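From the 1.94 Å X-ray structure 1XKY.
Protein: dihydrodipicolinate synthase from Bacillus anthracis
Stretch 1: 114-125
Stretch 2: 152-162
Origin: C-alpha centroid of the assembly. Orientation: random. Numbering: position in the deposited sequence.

Stretch 1 (114-125) VAPYYNKPSQEG
Stretch 2, residues 152-162: VQISVDTVVRL

A single glutamine amide can tie one loop-helix junction to another, and in this dihydrodipicolinate synthase Gln123 does so with both the oxygen and the nitrogen of its side-chain amide. Gln123 OE1 accepts from Ser155 N at 3.0 Å (161° at the hydrogen) and from Thr158 OG1 at 2.8 Å, while Gln123 NE2 donates to Gln153 O at 2.7 Å (169°). The principle is complementarity: backbone N-H groups near a helix N-terminus lack the carbonyl partners found farther along, and a carboxamide supplies acceptor and donor together. Rotamers m, m and chi3 of -51° bring the amide into place.

Both stretches run from loop into helix, the first through a turn at Tyr118 to Lys120. There, Lys120 adopts the left-handed phi/psi of 50/62, Pro121 and Ser122 are extended (-70/162 and -79/175), and helix starts at Gln123. Ser122, chi1 p, is the N-cap, Ser122 OG accepting from Gly125 N at 2.8 Å. In the second, residues 152-155 are extended and Ser155 (-57/157, chi1 p) precedes a helix from Val156, whose first turn is closed by Val159 N to Ser155 O at 3.0 Å. The register sets Lys120 CA 6.1 Å from Val152 CA and Gln123 CA 6.5 Å from Thr158 CA, so the two chains advance in the same sense through this region.

Beside the amide, Val152, chi1 m, points toward the first stretch. Its apolar partners are Ala115 (Val152 CG2 to Ala115 CB, 4.3 Å) and Pro121 (Val152 CG1 to Pro121 CD, 4.4 Å); Val152 CG2 also makes van der Waals contact with the backbone carbonyl Pro116 O at 3.8 Å, as Val152 CG1 does with Pro121 O at 3.6 Å. Ile154 (m, t) brings Ile154 CG1 within 4.1 Å of Ala115 CB, although its CA-to-CB bond points away.

A charge pair completes the contact, joining Glu124 (t, p), the residue after Gln123, to Arg161 (m, t, p, chi4 -160°), about one turn beyond Thr158. The guanidinium edge meets the carboxylate in a salt bridge, Arg161 NH1 to Glu124 OE1 at 3.0 Å. A water donates to Glu124 OE2 at 2.5 Å and accepts weakly from Arg161 NH2 at 3.2 Å.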

# COMPACT_ATOMS: atom_id res chain seq x y z
N VAL A 114 14.04 3.80 -18.82
CA VAL A 114 13.09 3.62 -17.74
C VAL A 114 12.36 2.27 -17.82
O VAL A 114 12.12 1.75 -18.91
CB VAL A 114 12.07 4.81 -17.71
CG1 VAL A 114 11.05 4.70 -18.86
CG2 VAL A 114 11.38 4.92 -16.36
N ALA A 115 12.02 1.70 -16.66
CA ALA A 115 11.08 0.59 -16.62
C ALA A 115 9.79 1.00 -17.35
O ALA A 115 9.20 2.03 -17.02
CB ALA A 115 10.76 0.22 -15.16
N PRO A 116 9.38 0.22 -18.38
CA PRO A 116 8.13 0.54 -19.07
C PRO A 116 6.97 0.79 -18.12
O PRO A 116 6.67 -0.03 -17.24
CB PRO A 116 7.88 -0.70 -19.92
CG PRO A 116 9.24 -1.17 -20.26
CD PRO A 116 10.03 -0.95 -18.98
N TYR A 117 6.33 1.94 -18.34
CA TYR A 117 5.15 2.38 -17.61
C TYR A 117 3.89 1.95 -18.35
O TYR A 117 3.94 1.65 -19.54
CB TYR A 117 5.16 3.91 -17.49
CG TYR A 117 5.60 4.58 -18.77
CD1 TYR A 117 6.93 4.92 -18.98
CD2 TYR A 117 4.69 4.84 -19.80
CE1 TYR A 117 7.35 5.49 -20.17
CE2 TYR A 117 5.10 5.42 -20.99
CZ TYR A 117 6.43 5.74 -21.16
OH TYR A 117 6.84 6.32 -22.34
N TYR A 118 2.77 1.95 -17.64
CA TYR A 118 1.44 1.73 -18.22
C TYR A 118 1.13 0.27 -18.60
O TYR A 118 0.10 -0.25 -18.18
CB TYR A 118 1.16 2.69 -19.39
CG TYR A 118 -0.28 2.72 -19.87
CD1 TYR A 118 -1.33 2.98 -18.97
CD2 TYR A 118 -0.59 2.52 -21.21
CE1 TYR A 118 -2.65 3.01 -19.41
CE2 TYR A 118 -1.91 2.55 -21.66
CZ TYR A 118 -2.93 2.79 -20.76
OH TYR A 118 -4.23 2.83 -21.21
N ASN A 119 1.99 -0.39 -19.38
CA ASN A 119 1.69 -1.77 -19.81
C ASN A 119 2.14 -2.89 -18.85
O ASN A 119 1.88 -4.07 -19.12
CB ASN A 119 2.17 -2.06 -21.26
CG ASN A 119 3.61 -1.64 -21.53
OD1 ASN A 119 4.38 -1.38 -20.61
ND2 ASN A 119 3.96 -1.57 -22.81
N LYS A 120 2.79 -2.52 -17.75
CA LYS A 120 3.10 -3.44 -16.65
C LYS A 120 3.77 -4.75 -17.06
O LYS A 120 3.22 -5.84 -16.82
CB LYS A 120 1.83 -3.74 -15.84
CG LYS A 120 1.20 -2.50 -15.20
CD LYS A 120 0.40 -2.87 -13.97
CE LYS A 120 -0.79 -3.73 -14.31
NZ LYS A 120 -1.52 -4.11 -13.07
N PRO A 121 4.97 -4.66 -17.66
CA PRO A 121 5.67 -5.87 -18.10
C PRO A 121 6.19 -6.74 -16.95
O PRO A 121 6.34 -6.27 -15.83
CB PRO A 121 6.84 -5.31 -18.91
CG PRO A 121 7.12 -3.99 -18.30
CD PRO A 121 5.75 -3.44 -17.96
N SER A 122 6.50 -7.99 -17.28
CA SER A 122 7.06 -8.93 -16.32
C SER A 122 8.55 -8.66 -16.16
O SER A 122 9.12 -7.86 -16.89
CB SER A 122 6.89 -10.35 -16.83
OG SER A 122 7.70 -10.55 -17.97
N GLN A 123 9.19 -9.37 -15.23
CA GLN A 123 10.65 -9.28 -15.08
C GLN A 123 11.37 -9.70 -16.34
O GLN A 123 12.29 -9.02 -16.79
CB GLN A 123 11.14 -10.10 -13.88
CG GLN A 123 10.68 -9.57 -12.54
CD GLN A 123 11.01 -8.10 -12.36
OE1 GLN A 123 12.16 -7.68 -12.55
NE2 GLN A 123 10.00 -7.30 -12.01
N GLU A 124 10.95 -10.82 -16.93
CA GLU A 124 11.58 -11.33 -18.15
C GLU A 124 11.27 -10.43 -19.35
O GLU A 124 12.12 -10.26 -20.21
CB GLU A 124 11.17 -12.79 -18.41
CG GLU A 124 11.75 -13.44 -19.67
CD GLU A 124 13.26 -13.61 -19.66
OE1 GLU A 124 13.89 -13.49 -18.59
OE2 GLU A 124 13.82 -13.86 -20.74
N GLY A 125 10.07 -9.85 -19.38
CA GLY A 125 9.72 -8.86 -20.42
C GLY A 125 10.67 -7.68 -20.39
O GLY A 125 11.24 -7.28 -21.42
N VAL A 152 5.58 -1.21 -11.80
CA VAL A 152 6.49 -2.35 -11.71
C VAL A 152 7.84 -1.93 -11.14
O VAL A 152 8.24 -0.77 -11.26
CB VAL A 152 6.70 -3.01 -13.08
CG1 VAL A 152 5.40 -3.60 -13.60
CG2 VAL A 152 7.28 -2.01 -14.07
N GLN A 153 8.53 -2.88 -10.52
CA GLN A 153 9.94 -2.71 -10.19
C GLN A 153 10.82 -3.61 -11.05
O GLN A 153 10.43 -4.73 -11.40
CB GLN A 153 10.19 -2.99 -8.71
CG GLN A 153 9.34 -4.12 -8.14
CD GLN A 153 10.03 -5.46 -8.23
OE1 GLN A 153 11.15 -5.63 -7.73
NE2 GLN A 153 9.38 -6.43 -8.87
N ILE A 154 12.01 -3.12 -11.38
CA ILE A 154 13.12 -4.00 -11.77
C ILE A 154 13.72 -4.70 -10.56
O ILE A 154 14.45 -4.09 -9.78
CB ILE A 154 14.20 -3.19 -12.51
CG1 ILE A 154 13.57 -2.09 -13.35
CG2 ILE A 154 15.05 -4.12 -13.38
CD1 ILE A 154 14.56 -1.33 -14.22
N SER A 155 13.40 -5.98 -10.41
CA SER A 155 13.89 -6.76 -9.28
C SER A 155 15.42 -6.74 -9.21
O SER A 155 16.09 -6.50 -10.22
CB SER A 155 13.39 -8.21 -9.37
OG SER A 155 14.16 -8.95 -10.30
N VAL A 156 15.96 -6.98 -8.03
CA VAL A 156 17.40 -7.08 -7.85
C VAL A 156 18.00 -8.08 -8.84
O VAL A 156 18.98 -7.77 -9.51
CB VAL A 156 17.78 -7.49 -6.39
CG1 VAL A 156 19.27 -7.83 -6.29
CG2 VAL A 156 17.38 -6.38 -5.40
N ASP A 157 17.38 -9.25 -8.94
CA ASP A 157 17.83 -10.31 -9.85
C ASP A 157 17.89 -9.84 -11.31
O ASP A 157 18.86 -10.11 -12.02
CB ASP A 157 16.92 -11.54 -9.73
CG ASP A 157 17.17 -12.34 -8.45
OD1 ASP A 157 18.12 -12.03 -7.68
OD2 ASP A 157 16.39 -13.30 -8.22
N THR A 158 16.85 -9.14 -11.75
CA THR A 158 16.81 -8.63 -13.11
C THR A 158 17.91 -7.60 -13.36
O THR A 158 18.55 -7.62 -14.42
CB THR A 158 15.42 -8.05 -13.43
OG1 THR A 158 14.45 -9.08 -13.30
CG2 THR A 158 15.37 -7.47 -14.86
N VAL A 159 18.16 -6.74 -12.37
CA VAL A 159 19.22 -5.74 -12.48
C VAL A 159 20.59 -6.39 -12.56
O VAL A 159 21.42 -5.99 -13.37
CB VAL A 159 19.19 -4.71 -11.32
CG1 VAL A 159 20.38 -3.75 -11.42
CG2 VAL A 159 17.90 -3.93 -11.34
N VAL A 160 20.80 -7.42 -11.73
CA VAL A 160 22.05 -8.16 -11.75
C VAL A 160 22.27 -8.81 -13.13
O VAL A 160 23.33 -8.67 -13.71
CB VAL A 160 22.11 -9.24 -10.63
CG1 VAL A 160 23.36 -10.13 -10.79
CG2 VAL A 160 22.12 -8.59 -9.25
N ARG A 161 21.26 -9.50 -13.65
CA ARG A 161 21.36 -10.10 -14.99
C ARG A 161 21.70 -9.05 -16.04
O ARG A 161 22.59 -9.25 -16.88
CB ARG A 161 20.07 -10.81 -15.39
CG ARG A 161 19.71 -12.03 -14.57
CD ARG A 161 18.32 -12.52 -14.96
NE ARG A 161 18.29 -13.02 -16.34
CZ ARG A 161 17.18 -13.16 -17.06
NH1 ARG A 161 16.00 -12.84 -16.57
NH2 ARG A 161 17.26 -13.63 -18.30
N LEU A 162 21.00 -7.91 -16.00
CA LEU A 162 21.25 -6.83 -16.95
C LEU A 162 22.66 -6.24 -16.82
O LEU A 162 23.29 -5.90 -17.82
CB LEU A 162 20.16 -5.75 -16.84
CG LEU A 162 18.80 -6.19 -17.38
CD1 LEU A 162 17.71 -5.19 -17.01
CD2 LEU A 162 18.84 -6.40 -18.88
O HOH W 1 15.83 -15.41 -20.57